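Local structure of lipase (Penicillium expansum, 3G7N) at residues 47-52 with 111-116; 56-61 with 116-121. The protein hydrolyses acylglycerol lipids such as triacylglycerols, releasing free fatty acids, as a secreted alkaline lipase. All coordinates share one frame; numbering follows the deposited sequence.

Contact 1: 47-52 with 111-116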
loop_
_atom_site.group_PDB
_atom_site.type_symbol
_atom_site.label_atom_id
_atom_site.label_comp_id
_atom_site.label_asym_id
_atom_site.label_seq_id
_atom_site.Cartn_x
_atom_site.Cartn_y
_atom_site.Cartn_z
ATOM N N GLY A 47 3.494 8.684 7.934
ATOM C CA GLY A 47 3.807 8.584 6.518
ATOM C C GLY A 47 4.275 9.918 5.999
ATOM O O GLY A 47 4.569 10.822 6.785
ATOM N N PHE A 48 4.296 10.037 4.674
ATOM C CA PHE A 48 4.873 11.195 3.994
ATOM C C PHE A 48 3.944 11.508 2.849
ATOM O O PHE A 48 3.491 10.600 2.153
ATOM C CB PHE A 48 6.200 10.818 3.291
ATOM C CG PHE A 48 7.257 10.240 4.166
ATOM C CD1 PHE A 48 7.547 10.809 5.397
ATOM C CD2 PHE A 48 8.158 9.315 3.626
ATOM C CE1 PHE A 48 8.651 10.389 6.126
ATOM C CE2 PHE A 48 9.279 8.909 4.342
ATOM C CZ PHE A 48 9.510 9.437 5.602
ATOM N N VAL A 49 3.860 12.783 2.504
ATOM C CA VAL A 49 3.319 13.204 1.209
ATOM C C VAL A 49 4.344 14.078 0.534
ATOM O O VAL A 49 5.098 14.798 1.198
ATOM C CB VAL A 49 2.001 13.995 1.369
ATOM C CG1 VAL A 49 1.415 14.322 -0.005
ATOM C CG2 VAL A 49 0.999 13.162 2.173
ATOM N N GLY A 50 4.500 13.906 -0.772
ATOM C CA GLY A 50 5.413 14.784 -1.503
ATOM C C GLY A 50 5.301 14.549 -2.991
ATOM O O GLY A 50 4.264 14.118 -3.471
ATOM N N TYR A 51 6.336 14.956 -3.715
ATOM C CA TYR A 51 6.303 14.916 -5.175
ATOM C C TYR A 51 7.646 14.441 -5.702
ATOM O O TYR A 51 8.693 14.668 -5.099
ATOM C CB TYR A 51 5.949 16.291 -5.770
ATOM C CG TYR A 51 6.959 17.357 -5.506
ATOM C CD1 TYR A 51 7.990 17.594 -6.406
ATOM C CD2 TYR A 51 6.930 18.102 -4.335
ATOM C CE1 TYR A 51 8.955 18.556 -6.153
ATOM C CE2 TYR A 51 7.913 19.036 -4.046
ATOM C CZ TYR A 51 8.925 19.265 -4.961
ATOM O OH TYR A 51 9.909 20.197 -4.681
ATOM N N SER A 52 7.588 13.796 -6.864
ATOM C CA SER A 52 8.784 13.370 -7.593
ATOM C C SER A 52 8.823 14.118 -8.919
ATOM O O SER A 52 8.045 13.833 -9.809
ATOM C CB SER A 52 8.701 11.881 -7.880
ATOM O OG SER A 52 9.792 11.516 -8.738
ATOM N N ILE A 111 -5.484 14.244 1.963
ATOM C CA ILE A 111 -6.226 14.788 0.833
ATOM C C ILE A 111 -5.938 16.286 0.637
ATOM O O ILE A 111 -5.747 16.750 -0.482
ATOM C CB ILE A 111 -7.753 14.527 0.973
ATOM C CG1 ILE A 111 -8.045 13.021 1.020
ATOM C CG2 ILE A 111 -8.509 15.176 -0.171
ATOM C CD1 ILE A 111 -7.561 12.229 -0.175
ATOM N N THR A 112 -5.886 17.028 1.730
ATOM C CA THR A 112 -5.601 18.462 1.658
ATOM C C THR A 112 -4.231 18.745 1.051
ATOM O O THR A 112 -4.087 19.601 0.183
ATOM C CB THR A 112 -5.713 19.114 3.048
ATOM O OG1 THR A 112 -7.071 19.011 3.499
ATOM C CG2 THR A 112 -5.344 20.596 2.992
ATOM N N GLU A 113 -3.222 17.984 1.455
ATOM C CA GLU A 113 -1.881 18.200 0.931
ATOM C C GLU A 113 -1.788 17.757 -0.521
ATOM O O GLU A 113 -1.190 18.456 -1.351
ATOM C CB GLU A 113 -0.834 17.478 1.783
ATOM C CG GLU A 113 0.583 17.610 1.244
ATOM C CD GLU A 113 1.135 19.035 1.278
ATOM O OE1 GLU A 113 0.522 19.924 1.910
ATOM O OE2 GLU A 113 2.273 19.231 0.803
ATOM N N VAL A 114 -2.414 16.646 -0.873
ATOM C CA VAL A 114 -2.413 16.226 -2.271
ATOM C C VAL A 114 -3.078 17.296 -3.159
ATOM O O VAL A 114 -2.579 17.607 -4.252
ATOM C CB VAL A 114 -3.061 14.839 -2.460
ATOM C CG1 VAL A 114 -3.247 14.508 -3.956
ATOM C CG2 VAL A 114 -2.236 13.760 -1.751
ATOM N N LYS A 115 -4.173 17.883 -2.680
ATOM C CA LYS A 115 -4.857 18.914 -3.455
ATOM C C LYS A 115 -3.983 20.148 -3.636
ATOM O O LYS A 115 -3.886 20.688 -4.743
ATOM C CB LYS A 115 -6.173 19.292 -2.789
ATOM C CG LYS A 115 -7.069 20.169 -3.649
ATOM C CD LYS A 115 -8.303 20.600 -2.870
ATOM C CE LYS A 115 -9.292 21.328 -3.778
ATOM N NZ LYS A 115 -10.639 21.483 -3.151
ATOM N N ALA A 116 -3.220 20.500 -2.609
ATOM C CA ALA A 116 -2.286 21.601 -2.730
ATOM C C ALA A 116 -1.180 21.285 -3.741
ATOM O O ALA A 116 -0.771 22.149 -4.529
ATOM C CB ALA A 116 -1.692 21.937 -1.370
#
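Val-49 of strand 45-52, in the central sheet of this alpha/beta-hydrolase fold, meets Glu-113 and Val-114 of helix 97-120. The backbones come nearest at Val-49 and Glu-113, whose CA atoms stand 7.2 Å apart. One methyl group does most of the work. CG1 of Val-49 lies anti to its backbone N (chi1 -176°), which carries it to the helix, where it touches CG of Glu-113 at 3.6 Å. The branch carbon joins in, Val-49 CB lying 3.9 Å from the same Glu-113 CG. The two side chains run past each other in opposite directions, so the valine meets the glutamate along its aliphatic stem. Beyond CG the glutamate bends (chi2 66°) and its acid group turns off the valine, with Glu-113 CD already 4.9 Å from Val-49 CG1; OE2 finds a hydrogen-bond partner in a bound PEG molecule, probably from the crystallisation liquor. On the next helix residue, Val-114 CG2 approaches the same Val-49 CG1 to 4.1 Å, the two valines crossing nearly at right angles. Val-114 is also shared with the neighbouring strand through Ile-58 and Val-60, while the side chain of Glu-113 also touches Val-35 and Lys-36 of strand 32-40. Beta-branched valine suits an extended strand and offers a compact methyl surface; glutamate suits the margin, since its methylenes can cover an apolar neighbour while its carboxylate stays at the partly exposed side. No hydrogen bond joins 47-52 to 111-116. The union therefore rests on the fit of methyl and methylene groups, and the carboxylate, held clear of the valine, probably avoids the cost of desolvation.

Contact 2: 56-61 with 116-121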
loop_
_atom_site.group_PDB
_atom_site.type_symbol
_atom_site.label_atom_id
_atom_site.label_comp_id
_atom_site.label_asym_id
_atom_site.label_seq_id
_atom_site.Cartn_x
_atom_site.Cartn_y
_atom_site.Cartn_z
ATOM N N LYS A 56 7.255 12.623 -12.190
ATOM C CA LYS A 56 6.074 13.469 -12.328
ATOM C C LYS A 56 4.889 12.880 -11.583
ATOM O O LYS A 56 3.791 12.710 -12.110
ATOM C CB LYS A 56 5.740 13.726 -13.807
ATOM C CG LYS A 56 6.836 14.505 -14.542
ATOM C CD LYS A 56 6.398 14.852 -15.969
ATOM C CE LYS A 56 7.299 15.909 -16.603
ATOM N NZ LYS A 56 8.729 15.494 -16.615
ATOM N N THR A 57 5.151 12.588 -10.309
ATOM C CA THR A 57 4.103 12.062 -9.433
ATOM C C THR A 57 3.988 12.854 -8.155
ATOM O O THR A 57 4.936 13.514 -7.711
ATOM C CB THR A 57 4.325 10.599 -9.040
ATOM O OG1 THR A 57 5.572 10.494 -8.346
ATOM C CG2 THR A 57 4.261 9.675 -10.251
ATOM N N ILE A 58 2.795 12.777 -7.585
ATOM C CA ILE A 58 2.524 13.194 -6.217
ATOM C C ILE A 58 2.250 11.922 -5.430
ATOM O O ILE A 58 1.446 11.090 -5.861
ATOM C CB ILE A 58 1.295 14.122 -6.192
ATOM C CG1 ILE A 58 1.646 15.425 -6.916
ATOM C CG2 ILE A 58 0.794 14.373 -4.767
ATOM C CD1 ILE A 58 0.445 16.216 -7.396
ATOM N N ALA A 59 3.027 11.728 -4.356
ATOM C CA ALA A 59 3.144 10.426 -3.683
ATOM C C ALA A 59 2.660 10.520 -2.246
ATOM O O ALA A 59 2.963 11.472 -1.523
ATOM C CB ALA A 59 4.590 9.980 -3.693
ATOM N N VAL A 60 1.943 9.479 -1.846
ATOM C CA VAL A 60 1.552 9.236 -0.453
ATOM C C VAL A 60 2.207 7.940 0.014
ATOM O O VAL A 60 1.917 6.860 -0.530
ATOM C CB VAL A 60 0.022 9.098 -0.330
ATOM C CG1 VAL A 60 -0.372 8.813 1.111
ATOM C CG2 VAL A 60 -0.701 10.363 -0.865
ATOM N N ILE A 61 3.114 8.045 0.979
ATOM C CA ILE A 61 3.928 6.899 1.394
ATOM C C ILE A 61 3.611 6.623 2.859
ATOM O O ILE A 61 3.822 7.487 3.715
ATOM C CB ILE A 61 5.426 7.194 1.259
ATOM C CG1 ILE A 61 5.787 7.672 -0.153
ATOM C CG2 ILE A 61 6.239 5.947 1.600
ATOM C CD1 ILE A 61 7.204 8.236 -0.265
ATOM N N ALA A 116 -3.220 20.500 -2.609
ATOM C CA ALA A 116 -2.286 21.601 -2.730
ATOM C C ALA A 116 -1.180 21.285 -3.741
ATOM O O ALA A 116 -0.771 22.149 -4.529
ATOM C CB ALA A 116 -1.692 21.937 -1.370
ATOM N N LEU A 117 -0.682 20.052 -3.736
ATOM C CA LEU A 117 0.374 19.680 -4.663
ATOM C C LEU A 117 -0.134 19.607 -6.098
ATOM O O LEU A 117 0.585 19.963 -7.032
ATOM C CB LEU A 117 1.042 18.372 -4.231
ATOM C CG LEU A 117 1.929 18.497 -2.994
ATOM C CD1 LEU A 117 2.290 17.108 -2.462
ATOM C CD2 LEU A 117 3.179 19.278 -3.324
ATOM N N ILE A 118 -1.372 19.159 -6.279
ATOM C CA ILE A 118 -1.990 19.147 -7.610
ATOM C C ILE A 118 -2.073 20.561 -8.205
ATOM O O ILE A 118 -1.779 20.761 -9.386
ATOM C CB ILE A 118 -3.377 18.489 -7.587
ATOM C CG1 ILE A 118 -3.259 16.966 -7.415
ATOM C CG2 ILE A 118 -4.164 18.842 -8.870
ATOM C CD1 ILE A 118 -4.581 16.290 -7.081
ATOM N N ALA A 119 -2.362 21.547 -7.369
ATOM C CA ALA A 119 -2.402 22.935 -7.833
ATOM C C ALA A 119 -1.038 23.419 -8.316
ATOM O O ALA A 119 -0.949 24.182 -9.287
ATOM C CB ALA A 119 -2.934 23.838 -6.751
ATOM N N LYS A 120 0.029 22.976 -7.661
ATOM C CA LYS A 120 1.375 23.378 -8.012
ATOM C C LYS A 120 1.948 22.563 -9.164
ATOM O O LYS A 120 2.747 23.079 -9.966
ATOM C CB LYS A 120 2.290 23.290 -6.786
ATOM C CG LYS A 120 3.658 23.899 -6.967
ATOM C CD LYS A 120 4.254 24.319 -5.617
ATOM C CE LYS A 120 5.710 24.778 -5.742
ATOM N NZ LYS A 120 5.919 25.769 -6.838
ATOM N N TYR A 121 1.555 21.288 -9.243
ATOM C CA TYR A 121 2.079 20.358 -10.239
ATOM C C TYR A 121 0.914 19.672 -10.974
ATOM O O TYR A 121 0.646 18.486 -10.771
ATOM C CB TYR A 121 2.974 19.300 -9.572
ATOM C CG TYR A 121 4.106 19.885 -8.760
ATOM C CD1 TYR A 121 5.243 20.382 -9.379
ATOM C CD2 TYR A 121 4.058 19.891 -7.373
ATOM C CE1 TYR A 121 6.271 20.947 -8.639
ATOM C CE2 TYR A 121 5.099 20.432 -6.620
ATOM C CZ TYR A 121 6.184 20.972 -7.261
ATOM O OH TYR A 121 7.164 21.590 -6.515
#
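Leu-117 is the first residue of 116-121 to meet Ile-58 of strand 57-62, and the two side chains cross at a slant. Leu-117 CB lies 3.9 Å from Ile-58 CD1, while farther out Leu-117 CD1 meets the other branch, Ile-58 CG2, also at 3.9 Å. The helix backbone comes next. Ile-58 holds its CG1-CD1 arm extended (chi2 160°), so that CD1 arrives at the peptide linking the two helix residues, 3.7 Å from Leu-117 C and 3.6 Å from Ile-118 N. Ile-118 adds its CG1 at 3.8 Å from the same Ile-58 CD1, and its side chain goes on to touch Phe-149 and Lys-152. Tyr-121, where the chain leaves the helix, presents its carbonyl O to Ile-58 CD1 at 4.1 Å; its ring meets Leu-117 CD2 at the edge, takes Lys-120 CG over one face, and stacks with Tyr-51 and Tyr-124. Isoleucine suits the strand because its short branch stays on Leu-117, while the long arm reaches past it to the 117-118 peptide and Ile-118. Replacing Ile-58 by alanine removes both branches and would probably open a gap beside the 117-118 peptide and cost Leu-117 much of its contact with strand 57-62. Without any hydrogen bond across it, this contact depends on shape, an apolar arm fitted against the last turn of the helix.

Overall arrangement
Contacts 1 and 2 join the same helix, 97-120, to two neighbouring antiparallel strands of the central sheet; they share Ala-116, and their centres are about 5 Å apart. Neighbouring turns of the helix lie over both strands, Val-114 and Leu-117 each touching the two, and the strands are themselves tied by probable backbone hydrogen bonds such as Phe-48 N to Ile-61 O. Both contacts are made by apolar atoms, away from the catalytic residues. Contact 1 is the more buried by its residues, yet it includes an acid that turns to a polar partner; contact 2, partly buried at the helix's end, covers more surface and brings the arm of one strand isoleucine against helix backbone, with a tyrosine alongside.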